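Local coordinates for protein transcriptional repressor PadR (PDB 6JYI) that probably binds DNA as a homodimeric transcription factor of the PadR-like family, through a winged helix-turn-helix domain, at residues Phe31-Thr36 with Glu140-Gly145; Phe35-Asp40 with Ala159-Gln164; Gln52-Gly57 with Lys73-Thr78. All blocks are in the same frame, centred on the assembly; numbering follows the deposited sequence.

Contact 1 (Phe31-Thr36 with Glu140-Gly145); sequences FEDVFT and EKWRVG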
loop_
_atom_site.group_PDB
_atom_site.type_symbol
_atom_site.label_atom_id
_atom_site.label_comp_id
_atom_site.label_asym_id
_atom_site.label_seq_id
_atom_site.Cartn_x
_atom_site.Cartn_y
_atom_site.Cartn_z
ATOM N N PHE A 31 0.487 15.572 3.119
ATOM C CA PHE A 31 0.967 14.202 3.205
ATOM C C PHE A 31 0.195 13.366 4.231
ATOM O O PHE A 31 -0.210 12.238 3.937
ATOM C CB PHE A 31 2.443 14.152 3.573
ATOM C CG PHE A 31 3.333 13.728 2.456
ATOM C CD1 PHE A 31 3.613 12.400 2.275
ATOM C CD2 PHE A 31 3.860 14.656 1.581
ATOM C CE1 PHE A 31 4.402 11.964 1.275
ATOM C CE2 PHE A 31 4.689 14.238 0.539
ATOM C CZ PHE A 31 4.966 12.874 0.393
ATOM N N GLU A 32 0.001 13.897 5.425
ATOM C CA GLU A 32 -0.668 13.133 6.459
ATOM C C GLU A 32 -2.145 12.960 6.148
ATOM O O GLU A 32 -2.742 11.941 6.514
ATOM C CB GLU A 32 -0.606 13.823 7.816
ATOM C CG GLU A 32 0.751 14.155 8.352
ATOM C CD GLU A 32 0.656 15.076 9.583
ATOM O OE1 GLU A 32 -0.450 15.608 9.874
ATOM O OE2 GLU A 32 1.696 15.272 10.252
ATOM N N ASP A 33 -2.738 13.981 5.536
ATOM C CA ASP A 33 -4.182 14.016 5.321
ATOM C C ASP A 33 -4.619 13.142 4.138
ATOM O O ASP A 33 -5.668 12.490 4.200
ATOM C CB ASP A 33 -4.646 15.461 5.028
ATOM C CG ASP A 33 -4.776 16.336 6.282
ATOM O OD1 ASP A 33 -4.661 15.852 7.445
ATOM O OD2 ASP A 33 -5.013 17.551 6.069
ATOM N N VAL A 34 -3.831 13.176 3.060
ATOM C CA VAL A 34 -4.200 12.643 1.757
ATOM C C VAL A 34 -3.263 11.501 1.361
ATOM O O VAL A 34 -3.719 10.370 1.154
ATOM C CB VAL A 34 -4.120 13.748 0.676
ATOM C CG1 VAL A 34 -4.218 13.172 -0.701
ATOM C CG2 VAL A 34 -5.172 14.828 0.911
ATOM N N PHE A 35 -1.958 11.763 1.294
ATOM C CA PHE A 35 -1.017 10.761 0.740
ATOM C C PHE A 35 -0.753 9.533 1.620
ATOM O O PHE A 35 -0.334 8.496 1.117
ATOM C CB PHE A 35 0.298 11.416 0.285
ATOM C CG PHE A 35 0.149 12.290 -0.903
ATOM C CD1 PHE A 35 -0.216 13.597 -0.785
ATOM C CD2 PHE A 35 0.344 11.810 -2.162
ATOM C CE1 PHE A 35 -0.352 14.419 -1.912
ATOM C CE2 PHE A 35 0.185 12.651 -3.255
ATOM C CZ PHE A 35 -0.161 13.944 -3.105
ATOM N N THR A 36 -1.008 9.617 2.919
ATOM C CA THR A 36 -0.972 8.433 3.798
ATOM C C THR A 36 -1.911 7.310 3.254
ATOM O O THR A 36 -1.732 6.129 3.573
ATOM C CB THR A 36 -1.334 8.832 5.257
ATOM O OG1 THR A 36 -1.205 7.719 6.174
ATOM C CG2 THR A 36 -2.721 9.322 5.320
ATOM N N GLU A 140 -11.802 18.294 0.539
ATOM C CA GLU A 140 -12.433 19.611 0.431
ATOM C C GLU A 140 -11.527 20.746 0.942
ATOM O O GLU A 140 -11.630 21.873 0.463
ATOM C CB GLU A 140 -13.788 19.617 1.164
ATOM C CG GLU A 140 -14.785 18.605 0.552
ATOM C CD GLU A 140 -16.130 18.522 1.292
ATOM O OE1 GLU A 140 -16.232 18.920 2.483
ATOM O OE2 GLU A 140 -17.090 18.018 0.650
ATOM N N LYS A 141 -10.678 20.452 1.928
ATOM C CA LYS A 141 -9.671 21.383 2.423
ATOM C C LYS A 141 -8.521 21.570 1.408
ATOM O O LYS A 141 -8.141 22.692 1.082
ATOM C CB LYS A 141 -9.112 20.880 3.767
ATOM C CG LYS A 141 -7.967 21.740 4.351
ATOM C CD LYS A 141 -7.486 21.221 5.737
ATOM C CE LYS A 141 -6.361 22.103 6.306
ATOM N NZ LYS A 141 -5.670 21.482 7.479
ATOM N N TRP A 142 -7.980 20.470 0.896
ATOM C CA TRP A 142 -6.781 20.542 0.032
ATOM C C TRP A 142 -7.046 20.746 -1.452
ATOM O O TRP A 142 -6.191 21.320 -2.145
ATOM C CB TRP A 142 -5.870 19.324 0.235
ATOM C CG TRP A 142 -5.203 19.402 1.568
ATOM C CD1 TRP A 142 -5.425 18.589 2.645
ATOM C CD2 TRP A 142 -4.246 20.391 2.001
ATOM N NE1 TRP A 142 -4.660 18.982 3.699
ATOM C CE2 TRP A 142 -3.934 20.098 3.346
ATOM C CE3 TRP A 142 -3.614 21.469 1.381
ATOM C CZ2 TRP A 142 -3.002 20.837 4.079
ATOM C CZ3 TRP A 142 -2.695 22.227 2.126
ATOM C CH2 TRP A 142 -2.399 21.895 3.454
ATOM N N ARG A 143 -8.202 20.293 -1.932
ATOM C CA ARG A 143 -8.524 20.420 -3.346
ATOM C C ARG A 143 -9.819 21.213 -3.500
ATOM O O ARG A 143 -10.873 20.671 -3.880
ATOM C CB ARG A 143 -8.675 19.050 -4.007
ATOM C CG ARG A 143 -7.416 18.118 -3.941
ATOM C CD ARG A 143 -6.442 18.428 -5.048
ATOM N NE ARG A 143 -5.851 19.738 -4.843
ATOM C CZ ARG A 143 -5.480 20.617 -5.775
ATOM N NH1 ARG A 143 -5.609 20.399 -7.082
ATOM N NH2 ARG A 143 -4.968 21.760 -5.362
ATOM N N VAL A 144 -9.725 22.488 -3.175
ATOM C CA VAL A 144 -10.785 23.414 -3.498
ATOM C C VAL A 144 -10.676 23.534 -5.028
ATOM O O VAL A 144 -9.581 23.692 -5.612
ATOM C CB VAL A 144 -10.692 24.789 -2.757
ATOM C CG1 VAL A 144 -10.210 24.603 -1.335
ATOM C CG2 VAL A 144 -9.811 25.765 -3.499
ATOM N N GLY A 145 -11.794 23.386 -5.677
ATOM C CA GLY A 145 -11.806 23.364 -7.113
ATOM C C GLY A 145 -11.569 21.959 -7.614
ATOM O O GLY A 145 -11.184 21.793 -8.750
#
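Trp142 turns the pyrrole edge of its indole to Asp33, and NE1 gives its hydrogen to Asp33 OD2 over 2.8 Å. The bond is nearly straight, with an N-H...O angle of 164°, and OD2 lies in the indole plane. On the acceptor side OD2 offers the anti lone pair, the one pointing away from OD1, and the carboxylate plane is turned 51° from the ring. The indole is placed there by a side chain that leaves the helix beside its own backbone N (chi1 -71°). Close by, Val34 CG2 rests 4.1 Å from Trp142 CD1, an oblique apolar touch beside the polar one. This is the closer-packed side: Asp33 and Val34 are buried, Asp33 also meets Lys138, Val34 meets Tyr139, and Tyr107 of the second subunit packs on Val34.

The contact joins the last turns of two helices, 24-35 of the PadR-like winged helix-turn-helix domain and 114-142 of the C-terminal helical part; Trp142 also touches Asp26, Ile29 and Val30, so it lies along the former helix.

The outer side is looser. Lys141 is exposed, and its NZ stays 4.2 Å from Asp33 OD2, too far for a salt bridge, though its charge may still favour the ionised carboxylate. Lys141 CG lies over one face of the indole, offset toward the rim. Beyond the helix end Arg143 folds back, its NE bonding to Trp142 O at 3.1 Å from above the carbonyl plane, while NH1 forms a salt bridge with Glu150.

Contact 2 (Phe35-Asp40 with Ala159-Gln164); sequences FTHFFD and ASYSAQ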
loop_
_atom_site.group_PDB
_atom_site.type_symbol
_atom_site.label_atom_id
_atom_site.label_comp_id
_atom_site.label_asym_id
_atom_site.label_seq_id
_atom_site.Cartn_x
_atom_site.Cartn_y
_atom_site.Cartn_z
ATOM N N PHE A 35 -1.958 11.763 1.294
ATOM C CA PHE A 35 -1.017 10.761 0.740
ATOM C C PHE A 35 -0.753 9.533 1.620
ATOM O O PHE A 35 -0.334 8.496 1.117
ATOM C CB PHE A 35 0.298 11.416 0.285
ATOM C CG PHE A 35 0.149 12.290 -0.903
ATOM C CD1 PHE A 35 -0.216 13.597 -0.785
ATOM C CD2 PHE A 35 0.344 11.810 -2.162
ATOM C CE1 PHE A 35 -0.352 14.419 -1.912
ATOM C CE2 PHE A 35 0.185 12.651 -3.255
ATOM C CZ PHE A 35 -0.161 13.944 -3.105
ATOM N N THR A 36 -1.008 9.617 2.919
ATOM C CA THR A 36 -0.972 8.433 3.798
ATOM C C THR A 36 -1.911 7.310 3.254
ATOM O O THR A 36 -1.732 6.129 3.573
ATOM C CB THR A 36 -1.334 8.832 5.257
ATOM O OG1 THR A 36 -1.205 7.719 6.174
ATOM C CG2 THR A 36 -2.721 9.322 5.320
ATOM N N HIS A 37 -2.900 7.675 2.440
ATOM C CA HIS A 37 -3.869 6.700 1.964
ATOM C C HIS A 37 -3.462 6.030 0.664
ATOM O O HIS A 37 -3.925 4.917 0.373
ATOM C CB HIS A 37 -5.261 7.324 1.851
ATOM C CG HIS A 37 -5.808 7.769 3.170
ATOM N ND1 HIS A 37 -6.255 6.882 4.131
ATOM C CD2 HIS A 37 -5.955 9.005 3.701
ATOM C CE1 HIS A 37 -6.663 7.555 5.193
ATOM N NE2 HIS A 37 -6.497 8.847 4.958
ATOM N N PHE A 38 -2.603 6.677 -0.125
ATOM C CA PHE A 38 -2.218 6.078 -1.393
ATOM C C PHE A 38 -0.748 6.221 -1.810
ATOM O O PHE A 38 -0.360 5.655 -2.827
ATOM C CB PHE A 38 -3.185 6.517 -2.505
ATOM C CG PHE A 38 -3.100 7.968 -2.857
ATOM C CD1 PHE A 38 -2.080 8.427 -3.666
ATOM C CD2 PHE A 38 -4.083 8.866 -2.409
ATOM C CE1 PHE A 38 -1.978 9.770 -3.991
ATOM C CE2 PHE A 38 -4.006 10.216 -2.760
ATOM C CZ PHE A 38 -2.953 10.664 -3.525
ATOM N N PHE A 39 0.074 6.938 -1.027
ATOM C CA PHE A 39 1.512 6.951 -1.248
ATOM C C PHE A 39 2.216 7.170 0.091
ATOM O O PHE A 39 2.867 8.197 0.333
ATOM C CB PHE A 39 1.944 7.969 -2.332
ATOM C CG PHE A 39 3.002 7.435 -3.287
ATOM C CD1 PHE A 39 2.624 6.746 -4.469
ATOM C CD2 PHE A 39 4.351 7.573 -2.990
ATOM C CE1 PHE A 39 3.584 6.224 -5.337
ATOM C CE2 PHE A 39 5.312 7.069 -3.845
ATOM C CZ PHE A 39 4.928 6.385 -5.034
ATOM N N ASP A 40 2.052 6.174 0.954
ATOM C CA ASP A 40 2.542 6.187 2.309
ATOM C C ASP A 40 3.920 5.558 2.352
ATOM O O ASP A 40 4.330 4.848 1.425
ATOM C CB ASP A 40 1.576 5.388 3.200
ATOM C CG ASP A 40 1.776 5.644 4.694
ATOM O OD1 ASP A 40 2.252 6.758 5.084
ATOM O OD2 ASP A 40 1.449 4.719 5.461
ATOM N N ALA A 159 -14.107 3.551 -1.896
ATOM C CA ALA A 159 -14.784 2.334 -2.398
ATOM C C ALA A 159 -14.071 1.120 -1.824
ATOM O O ALA A 159 -14.685 0.196 -1.296
ATOM C CB ALA A 159 -14.776 2.286 -3.911
ATOM N N SER A 160 -12.747 1.178 -1.856
ATOM C CA SER A 160 -11.935 0.089 -1.387
ATOM C C SER A 160 -12.010 -0.103 0.132
ATOM O O SER A 160 -12.290 -1.189 0.612
ATOM C CB SER A 160 -10.497 0.320 -1.862
ATOM O OG SER A 160 -9.637 -0.574 -1.206
ATOM N N TYR A 161 -11.822 0.966 0.893
ATOM C CA TYR A 161 -11.995 0.905 2.332
ATOM C C TYR A 161 -13.363 0.419 2.777
ATOM O O TYR A 161 -13.476 -0.341 3.761
ATOM C CB TYR A 161 -11.764 2.269 2.967
ATOM C CG TYR A 161 -10.333 2.755 3.030
ATOM C CD1 TYR A 161 -9.270 1.882 3.164
ATOM C CD2 TYR A 161 -10.059 4.116 3.035
ATOM C CE1 TYR A 161 -7.958 2.354 3.247
ATOM C CE2 TYR A 161 -8.791 4.592 3.124
ATOM C CZ TYR A 161 -7.733 3.721 3.234
ATOM O OH TYR A 161 -6.461 4.238 3.336
ATOM N N SER A 162 -14.412 0.894 2.113
ATOM C CA SER A 162 -15.761 0.516 2.494
ATOM C C SER A 162 -16.005 -0.973 2.247
ATOM O O SER A 162 -16.710 -1.636 3.017
ATOM C CB SER A 162 -16.804 1.373 1.769
ATOM O OG SER A 162 -16.653 2.736 2.160
ATOM N N ALA A 163 -15.406 -1.502 1.195
ATOM C CA ALA A 163 -15.588 -2.900 0.853
ATOM C C ALA A 163 -14.804 -3.733 1.842
ATOM O O ALA A 163 -15.288 -4.777 2.294
ATOM C CB ALA A 163 -15.142 -3.161 -0.571
ATOM N N GLN A 164 -13.616 -3.263 2.225
ATOM C CA GLN A 164 -12.850 -3.943 3.299
ATOM C C GLN A 164 -13.630 -3.993 4.608
ATOM O O GLN A 164 -13.698 -5.033 5.231
ATOM C CB GLN A 164 -11.520 -3.258 3.552
ATOM C CG GLN A 164 -10.542 -3.428 2.397
ATOM C CD GLN A 164 -9.403 -2.457 2.478
ATOM O OE1 GLN A 164 -9.009 -2.055 3.571
ATOM N NE2 GLN A 164 -8.889 -2.032 1.333
#
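The two backbones stay well apart, the closest CA pair being His37 and Tyr161 at 10.0 Å, and both residues send CB toward the other segment so that long aromatic side chains span the distance. All of the direct contact comes from this pair. Tyr161 reaches out from helix 148-175 with its phenol oxygen leading, and OH arrives at the edge of the imidazole, close to the ring plane, 2.8 Å from His37 ND1. The hydrogen bond has an angle of 161°; either atom could be the donor. His37 ND1 in turn lies near the plane of the phenol ring, so each ring meets its partner's polar atom at an edge. The rings meet obliquely, centroids 5.6 Å apart and planes at 72°. With CG of His37 beside its backbone N and the ring rotated to chi2 -73°, ND1 rather than NE2 is presented to the phenol. Tyr161 CE2 follows at 3.6 Å from His37 ND1.

Tyr131 of helix 114-142 completes the aromatic group, meeting His37 edge-to-face and also touching the Tyr161 ring. The contact thus ties the turn after helix 24-35, in the PadR-like domain, to helix 148-175, at a segment that lies in a predicted coiled coil. Around it lies the dimer interface: Ser160 bonds to Ser160 of the second subunit, and Phe38 and Asp40 make backbone hydrogen bonds to that subunit.

A single nearly straight bond from the phenol oxygen to the edge of the imidazole is directional: it is consistent with ND1, not NE2, being held toward the phenol, and since His37 is buried, it supplies ND1 with a polar partner and probably restrains rotation of the ring.

Contact 3 (Gln52-Gly57 with Lys73-Thr78); sequences QLENEG and KMYFIT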
loop_
_atom_site.group_PDB
_atom_site.type_symbol
_atom_site.label_atom_id
_atom_site.label_comp_id
_atom_site.label_asym_id
_atom_site.label_seq_id
_atom_site.Cartn_x
_atom_site.Cartn_y
_atom_site.Cartn_z
ATOM N N GLN A 52 17.099 17.933 -1.018
ATOM C CA GLN A 52 17.751 17.365 -2.196
ATOM C C GLN A 52 17.257 18.048 -3.481
ATOM O O GLN A 52 18.047 18.387 -4.394
ATOM C CB GLN A 52 17.509 15.863 -2.270
ATOM C CG GLN A 52 18.244 15.173 -3.470
ATOM C CD GLN A 52 19.736 15.437 -3.470
ATOM O OE1 GLN A 52 20.372 15.481 -2.408
ATOM N NE2 GLN A 52 20.321 15.614 -4.667
ATOM N N LEU A 53 15.954 18.267 -3.535
ATOM C CA LEU A 53 15.344 18.919 -4.691
ATOM C C LEU A 53 15.883 20.357 -4.777
ATOM O O LEU A 53 16.148 20.855 -5.867
ATOM C CB LEU A 53 13.818 18.874 -4.596
ATOM C CG LEU A 53 13.197 17.491 -4.791
ATOM C CD1 LEU A 53 11.732 17.550 -4.404
ATOM C CD2 LEU A 53 13.363 16.974 -6.272
ATOM N N GLU A 54 16.080 21.010 -3.652
ATOM C CA GLU A 54 16.634 22.368 -3.678
ATOM C C GLU A 54 18.088 22.310 -4.139
ATOM O O GLU A 54 18.547 23.133 -4.933
ATOM C CB GLU A 54 16.686 22.957 -2.295
ATOM C CG GLU A 54 15.382 23.221 -1.624
ATOM C CD GLU A 54 15.656 23.701 -0.207
ATOM O OE1 GLU A 54 16.168 24.830 -0.081
ATOM O OE2 GLU A 54 15.418 22.915 0.740
ATOM N N ASN A 55 18.830 21.348 -3.597
ATOM C CA ASN A 55 20.255 21.220 -3.963
ATOM C C ASN A 55 20.412 21.013 -5.473
ATOM O O ASN A 55 21.412 21.430 -6.065
ATOM C CB ASN A 55 20.904 20.038 -3.239
ATOM C CG ASN A 55 21.192 20.321 -1.779
ATOM O OD1 ASN A 55 21.663 19.431 -1.059
ATOM N ND2 ASN A 55 20.943 21.546 -1.333
ATOM N N GLU A 56 19.466 20.320 -6.078
ATOM C CA GLU A 56 19.518 20.061 -7.536
ATOM C C GLU A 56 18.881 21.140 -8.382
ATOM O O GLU A 56 18.885 21.028 -9.601
ATOM C CB GLU A 56 18.809 18.756 -7.904
ATOM C CG GLU A 56 19.411 17.509 -7.320
ATOM C CD GLU A 56 18.606 16.275 -7.678
ATOM O OE1 GLU A 56 17.852 16.321 -8.679
ATOM O OE2 GLU A 56 18.723 15.264 -6.963
ATOM N N GLY A 57 18.239 22.127 -7.762
ATOM C CA GLY A 57 17.614 23.191 -8.527
ATOM C C GLY A 57 16.213 22.903 -9.027
ATOM O O GLY A 57 15.718 23.616 -9.886
ATOM N N LYS A 73 8.269 31.400 4.748
ATOM C CA LYS A 73 9.181 30.719 3.819
ATOM C C LYS A 73 8.401 29.643 3.101
ATOM O O LYS A 73 7.687 28.851 3.729
ATOM C CB LYS A 73 10.427 30.155 4.511
ATOM C CG LYS A 73 11.322 31.218 5.182
ATOM C CD LYS A 73 12.723 30.656 5.491
ATOM C CE LYS A 73 13.548 31.571 6.405
ATOM N NZ LYS A 73 13.146 31.557 7.861
HETATM N N MSE A 74 8.475 29.635 1.766
HETATM C CA MSE A 74 7.763 28.639 1.013
HETATM C C MSE A 74 8.651 28.103 -0.083
HETATM O O MSE A 74 9.625 28.763 -0.510
HETATM C CB MSE A 74 6.452 29.226 0.446
HETATM C CG MSE A 74 5.416 29.620 1.580
HETATM SE SE MSE A 74 3.817 30.406 0.805
HETATM C CE MSE A 74 2.749 28.902 0.464
ATOM N N TYR A 75 8.311 26.906 -0.524
ATOM C CA TYR A 75 9.006 26.237 -1.608
ATOM C C TYR A 75 8.277 26.468 -2.885
ATOM O O TYR A 75 7.057 26.288 -2.958
ATOM C CB TYR A 75 9.081 24.724 -1.365
ATOM C CG TYR A 75 9.845 24.378 -0.122
ATOM C CD1 TYR A 75 11.226 24.195 -0.142
ATOM C CD2 TYR A 75 9.186 24.257 1.097
ATOM C CE1 TYR A 75 11.919 23.912 1.031
ATOM C CE2 TYR A 75 9.871 23.954 2.272
ATOM C CZ TYR A 75 11.228 23.797 2.242
ATOM O OH TYR A 75 11.890 23.494 3.434
ATOM N N PHE A 76 9.040 26.774 -3.919
ATOM C CA PHE A 76 8.523 27.024 -5.237
ATOM C C PHE A 76 9.201 26.029 -6.194
ATOM O O PHE A 76 10.426 25.896 -6.193
ATOM C CB PHE A 76 8.938 28.439 -5.692
ATOM C CG PHE A 76 8.216 29.574 -5.000
ATOM C CD1 PHE A 76 8.511 29.925 -3.681
ATOM C CD2 PHE A 76 7.292 30.364 -5.705
ATOM C CE1 PHE A 76 7.859 31.010 -3.070
ATOM C CE2 PHE A 76 6.649 31.450 -5.091
ATOM C CZ PHE A 76 6.931 31.775 -3.791
ATOM N N ILE A 77 8.428 25.407 -7.062
ATOM C CA ILE A 77 8.997 24.570 -8.123
ATOM C C ILE A 77 9.627 25.431 -9.238
ATOM O O ILE A 77 9.122 26.524 -9.551
ATOM C CB ILE A 77 7.912 23.618 -8.690
ATOM C CG1 ILE A 77 8.550 22.425 -9.429
ATOM C CG2 ILE A 77 6.871 24.395 -9.512
ATOM C CD1 ILE A 77 7.571 21.349 -9.847
ATOM N N THR A 78 10.739 24.957 -9.801
ATOM C CA THR A 78 11.385 25.621 -10.924
ATOM C C THR A 78 11.012 24.888 -12.196
ATOM O O THR A 78 10.426 23.805 -12.145
ATOM C CB THR A 78 12.940 25.558 -10.814
ATOM O OG1 THR A 78 13.354 24.188 -10.903
ATOM C CG2 THR A 78 13.412 26.142 -9.518
HETATM O O HOH W 1 14.551 22.924 3.061
#
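Glu54 reaches from the last full turn of helix 46-55 to the ring edge of Tyr75, on strand 72-77. Its CB sets out across rather than at the strand, CG lies beside the backbone N (chi1 -66°), and the chain then runs extended through CG to CD. CD comes to 3.9 Å from Tyr75 CE1, at the ring edge. At the tip OE2 also lies near the ring plane, 3.6 Å from Tyr75 CE1, with the carboxylate turned 74° from the phenol. OE2 further accepts a hydrogen bond from a water 2.5 Å away, and the same water lies 2.7 Å from Tyr75 OH, bridging carboxylate and phenol. Ile59 and Lys61 of strand 59-64 also touch Glu54, and Tyr47 and Leu50 of helix 46-55 touch Tyr75.

Where the helix ends, a direct hydrogen bond joins the segments. Gly57 has positive phi (85°) and bonds back into the last turn, a Schellman motif, which leaves its carbonyl facing Thr78. Thr78 OG1 donates to Gly57 O at 2.6 Å, in the carbonyl plane and on a lone pair. The same hydroxyl accepts from Gly81 N, capping the start of helix 79-89 as its N-cap, so one oxygen couples the end of one helix to the beginning of the next.

Helix 46-55 followed by the antiparallel hairpin of strands 59-64 and 72-77 is the arrangement of a winged helix-turn-helix domain: the helix holds the position of the recognition helix, and the hairpin is the wing, consistent with DNA binding in this family.

Contacts 1 and 2 are neighbours that share Phe35 and Thr36: their centres are 13 Å apart, and Phe31 CE1 approaches Phe39 O to 4.2 Å. Starting from one stretch at the end of helix 24-35, they reach two successive C-terminal helices, 114-142 and 148-175, and both also touch the second subunit. Contact 3 stands apart within the winged helix-turn-helix domain, its centre 21 Å from that of contact 1 and 30 Å from that of contact 2, with no direct touch to either and no atom of the other subunit on its segments. Contacts 1 and 2 thus join the probable DNA-binding domain to the dimer-forming helices, whereas contact 3 joins the probable recognition helix to the wing strand.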